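Local coordinates for protein thiol-activated cytolysin (Desulfobulbus propionicus, PDB 6NAL) that probably assembles on target membranes and forms large pores, as expected of a bacterial toxin of the cholesterol-dependent cytolysin type, at residues D60-P64 against P333-Y337; Y67-T71 against G86-E90; V98-L104 against Y198-E203; S130-D134 against L324-T328. One frame throughout, in Å; residues are numbered along the deposited sequence.

Interactions 1, 2 and 3 all reach the same large antiparallel sheet, and interaction 4 lies at the end of a helix beside it. Interactions 1 and 2 touch, with centres about 10 Å apart: T71 meets both V63 and Y336. Interactions 3 and 4 touch through L104 against W132 and Y198 against L325. Their chemistry differs. Interaction 3 is a regular strand pair with a ladder of backbone bonds. Interaction 1 has a single beta bridge and a water. Interaction 2 has no hydrogen bond between its segments and rests on apolar and CH-pi packing. Interactions 1 to 3 are partly buried. Interaction 4 is mostly buried around F133, but R327 and D134 are exposed at its edge.

Interaction 1 of 4, residues D60-P64 against P333-Y337; sequences DIAVP and PLNYY
V63 and I61 pack round Y336, and with P333 they form the tight part of this contact. V63 CG2 lies 3.7 Å from CD1 of the Y336 ring and also packs on P333. V63 CG1 stands anti to the backbone N (chi1 170°), which brings it onto P333 as well. Thus P333 CB meets both branches of the valine. I61 CG2 approaches the Y336 ring obliquely, 3.5 Å from CE1. The carbonyl O of A62 faces the ring edge, in the ring plane, 3.4 Å from CE1 of Y336.

Two backbone bonds join the segments here. V63 N gives to L334 O at 3.0 Å. Y336 N gives to I61 O at 3.1 Å. I61 O also takes a weak bond from N335 ND2. The N335 amide has further partners in K194 and the backbone O of G164.

The D60 end is looser and partly exposed. D60 OD1 stays 3.6 Å from Y337 OH, which is bonded to Q239. One water bridges the segments: it accepts from I61 N and donates to Y336 O. Its bond to D60 OD1 is weak.

A62 and N335 make one isolated beta bridge, CA to CA 4.3 Å. It ties the loop after strand 44-59 to strand 332-340 of the central antiparallel sheet, as in the MACPF/CDC fold of the cholesterol-dependent cytolysins.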
loop_
_atom_site.group_PDB
_atom_site.type_symbol
_atom_site.label_atom_id
_atom_site.label_comp_id
_atom_site.label_asym_id
_atom_site.label_seq_id
_atom_site.Cartn_x
_atom_site.Cartn_y
_atom_site.Cartn_z
ATOM N N ASP A 60 -26.436 3.233 16.733
ATOM C CA ASP A 60 -27.142 4.238 17.530
ATOM C C ASP A 60 -28.459 4.634 16.866
ATOM O O ASP A 60 -28.494 4.962 15.669
ATOM C CB ASP A 60 -26.288 5.501 17.677
ATOM C CG ASP A 60 -25.744 5.687 19.062
ATOM O OD1 ASP A 60 -26.115 4.887 19.952
ATOM O OD2 ASP A 60 -24.940 6.643 19.254
ATOM N N ILE A 61 -29.544 4.623 17.634
ATOM C CA ILE A 61 -30.872 4.869 17.076
ATOM C C ILE A 61 -31.213 6.336 17.291
ATOM O O ILE A 61 -31.391 6.770 18.431
ATOM C CB ILE A 61 -31.936 3.971 17.707
ATOM C CG1 ILE A 61 -31.481 2.516 17.820
ATOM C CG2 ILE A 61 -33.210 4.111 16.937
ATOM C CD1 ILE A 61 -31.305 1.838 16.549
ATOM N N ALA A 62 -31.282 7.106 16.208
ATOM C CA ALA A 62 -31.733 8.486 16.268
ATOM C C ALA A 62 -33.233 8.569 16.521
ATOM O O ALA A 62 -34.016 7.721 16.091
ATOM C CB ALA A 62 -31.425 9.224 14.972
ATOM N N VAL A 63 -33.628 9.611 17.237
ATOM C CA VAL A 63 -35.035 9.979 17.311
ATOM C C VAL A 63 -35.458 10.593 15.987
ATOM O O VAL A 63 -35.019 11.691 15.657
ATOM C CB VAL A 63 -35.294 10.997 18.428
ATOM C CG1 VAL A 63 -36.718 11.540 18.319
ATOM C CG2 VAL A 63 -35.112 10.420 19.809
ATOM N N PRO A 64 -36.336 9.980 15.223
ATOM C CA PRO A 64 -36.741 10.616 13.967
ATOM C C PRO A 64 -37.564 11.874 14.206
ATOM O O PRO A 64 -38.366 11.958 15.140
ATOM C CB PRO A 64 -37.558 9.533 13.247
ATOM C CG PRO A 64 -37.284 8.256 13.987
ATOM C CD PRO A 64 -36.943 8.659 15.419
ATOM N N PRO A 333 -34.166 16.169 20.646
ATOM C CA PRO A 333 -33.900 14.762 20.934
ATOM C C PRO A 333 -32.916 14.232 19.909
ATOM O O PRO A 333 -32.989 14.570 18.726
ATOM C CB PRO A 333 -35.277 14.087 20.809
ATOM C CG PRO A 333 -36.138 15.042 20.055
ATOM C CD PRO A 333 -35.605 16.419 20.402
ATOM N N LEU A 334 -31.989 13.409 20.374
ATOM C CA LEU A 334 -30.888 12.949 19.538
ATOM C C LEU A 334 -30.942 11.446 19.403
ATOM O O LEU A 334 -31.152 10.940 18.306
ATOM C CB LEU A 334 -29.535 13.359 20.110
ATOM C CG LEU A 334 -29.308 14.853 20.138
ATOM C CD1 LEU A 334 -27.945 15.243 20.649
ATOM C CD2 LEU A 334 -29.549 15.448 18.739
ATOM N N ASN A 335 -30.803 10.728 20.503
ATOM C CA ASN A 335 -30.818 9.278 20.440
ATOM C C ASN A 335 -31.711 8.740 21.546
ATOM O O ASN A 335 -31.920 9.397 22.567
ATOM C CB ASN A 335 -29.400 8.726 20.540
ATOM C CG ASN A 335 -28.504 9.180 19.377
ATOM O OD1 ASN A 335 -27.804 10.202 19.470
ATOM N ND2 ASN A 335 -28.521 8.429 18.295
ATOM N N TYR A 336 -32.258 7.556 21.320
ATOM C CA TYR A 336 -33.071 6.884 22.317
ATOM C C TYR A 336 -32.619 5.432 22.349
ATOM O O TYR A 336 -32.038 4.906 21.394
ATOM C CB TYR A 336 -34.620 7.086 22.083
ATOM C CG TYR A 336 -35.248 6.342 20.943
ATOM C CD1 TYR A 336 -35.053 6.751 19.646
ATOM C CD2 TYR A 336 -36.040 5.222 21.165
ATOM C CE1 TYR A 336 -35.569 6.032 18.569
ATOM C CE2 TYR A 336 -36.605 4.523 20.096
ATOM C CZ TYR A 336 -36.364 4.939 18.808
ATOM O OH TYR A 336 -36.907 4.251 17.757
ATOM N N TYR A 337 -32.848 4.820 23.502
ATOM C CA TYR A 337 -32.433 3.470 23.830
ATOM C C TYR A 337 -33.655 2.716 24.311
ATOM O O TYR A 337 -34.425 3.229 25.142
ATOM C CB TYR A 337 -31.336 3.472 24.900
ATOM C CG TYR A 337 -30.151 4.292 24.414
ATOM C CD1 TYR A 337 -30.108 5.675 24.621
ATOM C CD2 TYR A 337 -29.110 3.701 23.686
ATOM C CE1 TYR A 337 -29.062 6.433 24.161
ATOM C CE2 TYR A 337 -28.051 4.462 23.216
ATOM C CZ TYR A 337 -28.034 5.832 23.460
ATOM O OH TYR A 337 -26.995 6.612 22.993
HETATM O O HOH W 1 -29.471 4.316 20.401
#

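Interaction 2 of 4, residues Y67-T71 against G86-E90; sequences YEDVT and GKPQE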
loop_
_atom_site.group_PDB
_atom_site.type_symbol
_atom_site.label_atom_id
_atom_site.label_comp_id
_atom_site.label_asym_id
_atom_site.label_seq_id
_atom_site.Cartn_x
_atom_site.Cartn_y
_atom_site.Cartn_z
ATOM N N TYR A 67 -41.292 11.180 14.405
ATOM C CA TYR A 67 -41.782 10.295 15.449
ATOM C C TYR A 67 -41.274 10.679 16.835
ATOM O O TYR A 67 -41.084 9.795 17.676
ATOM C CB TYR A 67 -41.389 8.853 15.151
ATOM C CG TYR A 67 -41.967 8.303 13.878
ATOM C CD1 TYR A 67 -41.441 8.650 12.637
ATOM C CD2 TYR A 67 -43.027 7.410 13.912
ATOM C CE1 TYR A 67 -41.972 8.132 11.470
ATOM C CE2 TYR A 67 -43.548 6.882 12.747
ATOM C CZ TYR A 67 -43.013 7.259 11.542
ATOM O OH TYR A 67 -43.541 6.756 10.417
ATOM N N GLU A 68 -41.039 11.976 17.083
ATOM C CA GLU A 68 -40.686 12.434 18.428
ATOM C C GLU A 68 -41.785 12.092 19.434
ATOM O O GLU A 68 -41.496 11.720 20.575
ATOM C CB GLU A 68 -40.443 13.953 18.472
ATOM C CG GLU A 68 -39.493 14.548 17.417
ATOM C CD GLU A 68 -38.889 15.921 17.844
ATOM O OE1 GLU A 68 -39.421 16.570 18.808
ATOM O OE2 GLU A 68 -37.879 16.331 17.200
ATOM N N ASP A 69 -43.052 12.206 19.029
ATOM C CA ASP A 69 -44.180 11.938 19.932
ATOM C C ASP A 69 -44.421 10.457 20.179
ATOM O O ASP A 69 -45.307 10.129 20.957
ATOM C CB ASP A 69 -45.446 12.563 19.384
ATOM C CG ASP A 69 -45.935 11.875 18.088
ATOM O OD1 ASP A 69 -45.177 11.074 17.454
ATOM O OD2 ASP A 69 -47.091 12.156 17.709
ATOM N N VAL A 70 -43.591 9.571 19.628
ATOM C CA VAL A 70 -43.691 8.128 19.829
ATOM C C VAL A 70 -42.439 7.529 20.456
ATOM O O VAL A 70 -42.438 6.335 20.809
ATOM C CB VAL A 70 -44.012 7.444 18.485
ATOM C CG1 VAL A 70 -43.625 6.016 18.462
ATOM C CG2 VAL A 70 -45.494 7.641 18.201
ATOM N N THR A 71 -41.403 8.328 20.679
ATOM C CA THR A 71 -40.156 7.780 21.172
ATOM C C THR A 71 -39.690 8.531 22.389
ATOM O O THR A 71 -38.494 8.801 22.562
ATOM C CB THR A 71 -39.053 7.840 20.126
ATOM O OG1 THR A 71 -38.914 9.191 19.693
ATOM C CG2 THR A 71 -39.349 7.026 18.958
ATOM N N GLY A 86 -36.029 4.178 10.894
ATOM C CA GLY A 86 -36.610 5.471 11.236
ATOM C C GLY A 86 -38.119 5.572 11.281
ATOM O O GLY A 86 -38.643 6.709 11.268
ATOM N N LYS A 87 -38.830 4.431 11.346
ATOM C CA LYS A 87 -40.295 4.396 11.461
ATOM C C LYS A 87 -40.754 3.491 12.607
ATOM O O LYS A 87 -41.332 2.413 12.404
ATOM C CB LYS A 87 -40.900 3.960 10.133
ATOM C CG LYS A 87 -40.665 4.986 9.042
ATOM C CD LYS A 87 -41.142 4.495 7.690
ATOM C CE LYS A 87 -40.920 5.539 6.581
ATOM N NZ LYS A 87 -39.485 5.975 6.362
ATOM N N PRO A 88 -40.518 3.912 13.838
ATOM C CA PRO A 88 -40.943 3.096 14.981
ATOM C C PRO A 88 -42.465 3.032 15.070
ATOM O O PRO A 88 -43.173 3.991 14.746
ATOM C CB PRO A 88 -40.318 3.810 16.186
ATOM C CG PRO A 88 -40.272 5.234 15.764
ATOM C CD PRO A 88 -40.015 5.236 14.247
ATOM N N GLN A 89 -42.954 1.870 15.490
ATOM C CA GLN A 89 -44.370 1.548 15.469
ATOM C C GLN A 89 -44.874 1.679 16.902
ATOM O O GLN A 89 -44.513 0.879 17.786
ATOM C CB GLN A 89 -44.606 0.139 14.905
ATOM C CG GLN A 89 -46.092 -0.213 14.802
ATOM C CD GLN A 89 -46.379 -1.658 14.375
ATOM O OE1 GLN A 89 -45.535 -2.332 13.777
ATOM N NE2 GLN A 89 -47.590 -2.146 14.713
ATOM N N GLU A 90 -45.683 2.706 17.130
ATOM C CA GLU A 90 -46.339 2.896 18.416
ATOM C C GLU A 90 -47.190 1.686 18.813
ATOM O O GLU A 90 -47.840 1.047 17.981
ATOM C CB GLU A 90 -47.186 4.148 18.339
ATOM C CG GLU A 90 -47.765 4.665 19.663
ATOM C CD GLU A 90 -48.622 5.934 19.438
ATOM O OE1 GLU A 90 -49.126 6.087 18.293
ATOM O OE2 GLU A 90 -48.762 6.769 20.379
#
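Y67 and P88 make the main CH-pi contact. P88 CD sits over one face of the Y67 ring, 3.9 Å from the centroid and offset toward the rim. K87 CA lies over the same face, 4.2 Å from the centroid. The two together line that face from the CG end to the hydroxyl end. Y67 CG is anti to its own carbonyl carbon, beside the backbone N (chi1 -62°), and this turns the ring toward 86-90. The K87 side chain continues along the phenol end, with CG 3.6 Å from Y67 OH, and the ammonium end runs on past the ring.

The backbone oxygens of 86-90 also border the ring. P88 O is 3.5 Å from Y67 CD2. G86 O comes obliquely to the CD1 and CE1 side. G86 has positive phi and is the C-prime residue of a Schellman motif, which ends helix 81-84 just before the chain enters the short strand 89-90. P88 follows two residues later.

The apolar contacts centre on P88 and V70. T71 CG2 meets P88 CG at 3.8 Å, the two side chains crossing at about a right angle. V70 CG2 makes van der Waals contact with the extended chain of E90 and its carboxylate carbon CD, 3.8 Å away. V70 and P88 both pack on L77 of strand 76-78.

The hydrogen bonds lie inside 67-71. Y67 O accepts from V70 N and, at 3.0 Å, from T71 OG1. The two donors reach it from opposite faces of its carbonyl plane, and they brace the turn 67-71.

Interaction 3 of 4, residues V98-L104 against Y198-E203; sequences VNITVDL and YSVSAE
I100 fits into the surface made by V200 and A202. Its CG2 branch meets V200 CG1 at 3.6 Å. Its CD1 turns the other way along the strand and reaches A202 CB, also at 3.6 Å. The small alanine thus receives the end of the isoleucine. V98 CG1 also reaches this methyl, at 4.1 Å. V102 CG2 touches V200 CG2 only loosely, at 4.3 Å.

The other face carries T101, S201, D103 and S199, and the two serines are its small bumps. S201 OG rests 3.8 Å from T101 CB. At the exposed end the E203 side chain runs beside N99, pointing the same way. E203 OE2 and N99 OD1, both acceptors, are 3.3 Å apart and not bonded; N99 OD1 has a weak bond from K113.

The strands are antiparallel at 162°. T101 and S201 bond in both directions, and D103 N bonds S199 O at 2.9 Å. The return bond from S199 N is weak. E203 N bonds N99 O.

Strand 98-103 lies between strands 187-202 and 110-114, and strand 232-250 pairs with the far side of 187-202. Helix 118-133 packs on V102 (I128), V200 (I125), and L104 and Y198 (L129); I100 meets F112.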
loop_
_atom_site.group_PDB
_atom_site.type_symbol
_atom_site.label_atom_id
_atom_site.label_comp_id
_atom_site.label_asym_id
_atom_site.label_seq_id
_atom_site.Cartn_x
_atom_site.Cartn_y
_atom_site.Cartn_z
ATOM N N VAL A 98 -45.472 5.578 35.721
ATOM C CA VAL A 98 -44.075 5.178 35.593
ATOM C C VAL A 98 -43.190 6.280 36.150
ATOM O O VAL A 98 -43.489 7.468 36.003
ATOM C CB VAL A 98 -43.693 4.913 34.120
ATOM C CG1 VAL A 98 -42.172 4.914 33.945
ATOM C CG2 VAL A 98 -44.255 3.624 33.643
ATOM N N ASN A 99 -42.070 5.888 36.752
ATOM C CA ASN A 99 -41.115 6.870 37.249
ATOM C C ASN A 99 -40.229 7.370 36.115
ATOM O O ASN A 99 -39.540 6.585 35.453
ATOM C CB ASN A 99 -40.264 6.297 38.372
ATOM C CG ASN A 99 -40.843 6.601 39.739
ATOM O OD1 ASN A 99 -41.677 5.851 40.238
ATOM N ND2 ASN A 99 -40.420 7.716 40.343
ATOM N N ILE A 100 -40.270 8.681 35.897
ATOM C CA ILE A 100 -39.510 9.379 34.875
ATOM C C ILE A 100 -38.464 10.202 35.605
ATOM O O ILE A 100 -38.788 10.898 36.572
ATOM C CB ILE A 100 -40.422 10.281 34.033
ATOM C CG1 ILE A 100 -41.512 9.453 33.342
ATOM C CG2 ILE A 100 -39.616 11.094 33.033
ATOM C CD1 ILE A 100 -41.004 8.584 32.238
ATOM N N THR A 101 -37.212 10.099 35.183
ATOM C CA THR A 101 -36.111 10.773 35.867
ATOM C C THR A 101 -35.348 11.626 34.863
ATOM O O THR A 101 -34.962 11.140 33.800
ATOM C CB THR A 101 -35.179 9.743 36.523
ATOM O OG1 THR A 101 -35.924 8.999 37.501
ATOM C CG2 THR A 101 -33.960 10.399 37.141
ATOM N N VAL A 102 -35.203 12.905 35.179
ATOM C CA VAL A 102 -34.437 13.847 34.384
ATOM C C VAL A 102 -33.058 13.941 34.997
ATOM O O VAL A 102 -32.934 14.271 36.171
ATOM C CB VAL A 102 -35.079 15.239 34.369
ATOM C CG1 VAL A 102 -34.271 16.158 33.531
ATOM C CG2 VAL A 102 -36.507 15.144 33.916
ATOM N N ASP A 103 -32.035 13.707 34.204
ATOM C CA ASP A 103 -30.667 13.791 34.680
ATOM C C ASP A 103 -30.053 15.067 34.130
ATOM O O ASP A 103 -29.679 15.114 32.951
ATOM C CB ASP A 103 -29.849 12.587 34.248
ATOM C CG ASP A 103 -28.358 12.808 34.481
ATOM O OD1 ASP A 103 -28.022 13.386 35.558
ATOM O OD2 ASP A 103 -27.536 12.443 33.584
ATOM N N LEU A 104 -29.982 16.127 34.984
ATOM C CA LEU A 104 -29.252 17.275 34.482
ATOM C C LEU A 104 -27.899 17.380 35.158
ATOM O O LEU A 104 -27.806 17.196 36.368
ATOM C CB LEU A 104 -29.953 18.606 34.677
ATOM C CG LEU A 104 -31.361 18.585 34.148
ATOM C CD1 LEU A 104 -32.253 18.346 35.359
ATOM C CD2 LEU A 104 -31.708 19.878 33.495
ATOM N N TYR A 198 -28.780 17.132 28.271
ATOM C CA TYR A 198 -29.310 16.318 29.356
ATOM C C TYR A 198 -29.948 15.028 28.835
ATOM O O TYR A 198 -30.214 14.872 27.643
ATOM C CB TYR A 198 -30.361 17.085 30.165
ATOM C CG TYR A 198 -31.520 17.601 29.320
ATOM C CD1 TYR A 198 -31.436 18.820 28.666
ATOM C CD2 TYR A 198 -32.717 16.859 29.157
ATOM C CE1 TYR A 198 -32.509 19.305 27.911
ATOM C CE2 TYR A 198 -33.753 17.347 28.403
ATOM C CZ TYR A 198 -33.638 18.575 27.810
ATOM O OH TYR A 198 -34.651 19.057 27.033
ATOM N N SER A 199 -30.270 14.133 29.775
ATOM C CA SER A 199 -30.942 12.882 29.468
ATOM C C SER A 199 -32.202 12.699 30.319
ATOM O O SER A 199 -32.351 13.284 31.391
ATOM C CB SER A 199 -30.007 11.689 29.685
ATOM O OG SER A 199 -28.952 11.703 28.751
ATOM N N VAL A 200 -33.117 11.865 29.811
ATOM C CA VAL A 200 -34.324 11.489 30.526
ATOM C C VAL A 200 -34.525 9.988 30.401
ATOM O O VAL A 200 -34.633 9.459 29.284
ATOM C CB VAL A 200 -35.576 12.222 30.026
ATOM C CG1 VAL A 200 -36.746 11.768 30.883
ATOM C CG2 VAL A 200 -35.412 13.740 30.040
ATOM N N SER A 201 -34.625 9.306 31.543
ATOM C CA SER A 201 -34.768 7.865 31.600
ATOM C C SER A 201 -36.113 7.523 32.231
ATOM O O SER A 201 -36.805 8.382 32.793
ATOM C CB SER A 201 -33.599 7.259 32.382
ATOM O OG SER A 201 -33.626 7.700 33.726
ATOM N N ALA A 202 -36.487 6.258 32.117
ATOM C CA ALA A 202 -37.739 5.775 32.681
ATOM C C ALA A 202 -37.515 4.364 33.193
ATOM O O ALA A 202 -36.842 3.573 32.533
ATOM C CB ALA A 202 -38.849 5.819 31.635
ATOM N N GLU A 203 -38.026 4.067 34.389
ATOM C CA GLU A 203 -37.815 2.767 35.025
ATOM C C GLU A 203 -38.902 1.794 34.583
ATOM O O GLU A 203 -40.089 2.118 34.617
ATOM C CB GLU A 203 -37.790 2.912 36.550
ATOM C CG GLU A 203 -39.123 2.706 37.269
ATOM C CD GLU A 203 -39.077 3.063 38.770
ATOM O OE1 GLU A 203 -37.981 3.416 39.281
ATOM O OE2 GLU A 203 -40.152 3.004 39.424
#

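Interaction 4 of 4, residues S130-D134 against L324-T328; sequences SKWFD and LLSRT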
loop_
_atom_site.group_PDB
_atom_site.type_symbol
_atom_site.label_atom_id
_atom_site.label_comp_id
_atom_site.label_asym_id
_atom_site.label_seq_id
_atom_site.Cartn_x
_atom_site.Cartn_y
_atom_site.Cartn_z
ATOM N N SER A 130 -37.764 24.049 33.877
ATOM C CA SER A 130 -38.082 25.391 34.349
ATOM C C SER A 130 -37.451 25.649 35.707
ATOM O O SER A 130 -36.789 26.666 35.906
ATOM C CB SER A 130 -39.595 25.573 34.393
ATOM O OG SER A 130 -40.096 25.633 33.069
ATOM N N LYS A 131 -37.595 24.710 36.637
ATOM C CA LYS A 131 -37.058 24.935 37.964
ATOM C C LYS A 131 -35.550 24.987 37.922
ATOM O O LYS A 131 -34.933 25.626 38.775
ATOM C CB LYS A 131 -37.546 23.857 38.938
ATOM C CG LYS A 131 -39.100 23.657 39.036
ATOM C CD LYS A 131 -39.921 24.934 38.793
ATOM C CE LYS A 131 -41.417 24.653 38.493
ATOM N NZ LYS A 131 -41.916 23.447 39.208
ATOM N N TRP A 132 -34.929 24.354 36.932
ATOM C CA TRP A 132 -33.479 24.388 36.933
ATOM C C TRP A 132 -32.949 25.685 36.360
ATOM O O TRP A 132 -31.973 26.225 36.884
ATOM C CB TRP A 132 -32.859 23.234 36.163
ATOM C CG TRP A 132 -31.375 23.137 36.442
ATOM C CD1 TRP A 132 -30.755 22.879 37.658
ATOM C CD2 TRP A 132 -30.338 23.313 35.502
ATOM N NE1 TRP A 132 -29.394 22.864 37.499
ATOM C CE2 TRP A 132 -29.113 23.122 36.182
ATOM C CE3 TRP A 132 -30.318 23.596 34.139
ATOM C CZ2 TRP A 132 -27.889 23.210 35.535
ATOM C CZ3 TRP A 132 -29.104 23.681 33.500
ATOM C CH2 TRP A 132 -27.903 23.503 34.198
ATOM N N PHE A 133 -33.518 26.190 35.263
ATOM C CA PHE A 133 -33.009 27.482 34.830
ATOM C C PHE A 133 -33.830 28.646 35.396
ATOM O O PHE A 133 -33.327 29.775 35.413
ATOM C CB PHE A 133 -32.805 27.594 33.283
ATOM C CG PHE A 133 -33.951 27.160 32.415
ATOM C CD1 PHE A 133 -35.241 27.649 32.614
ATOM C CD2 PHE A 133 -33.708 26.290 31.340
ATOM C CE1 PHE A 133 -36.283 27.248 31.766
ATOM C CE2 PHE A 133 -34.740 25.883 30.498
ATOM C CZ PHE A 133 -36.027 26.364 30.706
ATOM N N ASP A 134 -35.013 28.407 35.981
ATOM C CA ASP A 134 -35.546 29.453 36.855
ATOM C C ASP A 134 -34.703 29.632 38.109
ATOM O O ASP A 134 -35.062 30.448 38.956
ATOM C CB ASP A 134 -36.987 29.169 37.276
ATOM C CG ASP A 134 -37.999 29.984 36.479
ATOM O OD1 ASP A 134 -39.131 30.200 36.963
ATOM O OD2 ASP A 134 -37.674 30.388 35.338
ATOM N N LEU A 324 -27.793 29.030 24.644
ATOM C CA LEU A 324 -28.585 29.637 25.710
ATOM C C LEU A 324 -29.832 28.781 25.876
ATOM O O LEU A 324 -30.813 28.942 25.164
ATOM C CB LEU A 324 -28.911 31.069 25.315
ATOM C CG LEU A 324 -29.304 32.066 26.386
ATOM C CD1 LEU A 324 -30.797 31.831 26.663
ATOM C CD2 LEU A 324 -28.438 31.917 27.602
ATOM N N LEU A 325 -29.788 27.812 26.776
ATOM C CA LEU A 325 -30.926 26.919 26.917
ATOM C C LEU A 325 -31.989 27.552 27.816
ATOM O O LEU A 325 -31.696 28.054 28.912
ATOM C CB LEU A 325 -30.483 25.564 27.456
ATOM C CG LEU A 325 -31.198 24.412 26.742
ATOM C CD1 LEU A 325 -30.922 24.318 25.269
ATOM C CD2 LEU A 325 -30.798 23.101 27.378
ATOM N N SER A 326 -33.222 27.531 27.325
ATOM C CA SER A 326 -34.327 28.302 27.878
ATOM C C SER A 326 -35.653 27.652 27.453
ATOM O O SER A 326 -35.678 26.585 26.828
ATOM C CB SER A 326 -34.228 29.760 27.418
ATOM O OG SER A 326 -34.809 29.930 26.140
ATOM N N ARG A 327 -36.765 28.296 27.837
ATOM C CA ARG A 327 -38.091 27.840 27.426
ATOM C C ARG A 327 -38.359 28.125 25.955
ATOM O O ARG A 327 -39.140 27.405 25.307
ATOM C CB ARG A 327 -39.175 28.529 28.254
ATOM C CG ARG A 327 -39.473 27.894 29.577
ATOM C CD ARG A 327 -40.271 28.872 30.427
ATOM N NE ARG A 327 -39.422 29.497 31.437
ATOM C CZ ARG A 327 -39.663 29.487 32.746
ATOM N NH1 ARG A 327 -40.750 28.889 33.227
ATOM N NH2 ARG A 327 -38.807 30.083 33.576
ATOM N N THR A 328 -37.759 29.197 25.439
ATOM C CA THR A 328 -37.871 29.635 24.055
ATOM C C THR A 328 -36.842 29.003 23.118
ATOM O O THR A 328 -37.002 29.088 21.893
ATOM C CB THR A 328 -37.693 31.153 23.978
ATOM O OG1 THR A 328 -36.310 31.488 24.239
ATOM C CG2 THR A 328 -38.562 31.875 25.009
#
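F133 lays one face of its ring over the backbone of S326. S326 CA lies over the ring face in a CH-pi contact, 4.0 Å from the centroid. F133 CG sits between its backbone N and carbonyl carbon (chi1 49°), and this sends the ring off the last turn of the helix toward 324-328. At the ring tip, CZ is 3.5 Å from S326 C. F133 CD2 lies 3.6 Å from L325 O, at an oblique angle to the ring.

R327 runs along the CE1 side of the ring. Its CG is beside the backbone N, anti to the carbonyl carbon. The chain then runs on nearly straight and bends at chi3 (-103°). That bend turns one face of the guanidinium to F133 CE1, with NE 3.9 Å from that carbon. The two flat groups are tilted by 52°, so they do not stack. R327 NE has its own salt bridge to E139.

R327 NH1 is 3.3 Å from S130 OG, but the angle is poor for a hydrogen bond. S130 OG already bonds N126 O. A salt bridge from D134 to R327 NH2 is modelled, but the atoms are too close and its detail is doubtful. Within 324-328, S326 OG and T328 OG1 are hydrogen-bonded at 2.9 Å, and either could be the donor.

The contact joins the C-terminal end of helix 118-133 to the loop between helix 309-320 and strand 332-340. E139 packs on F133 and S326. W132, one residue before F133, packs on A436 of the second subunit.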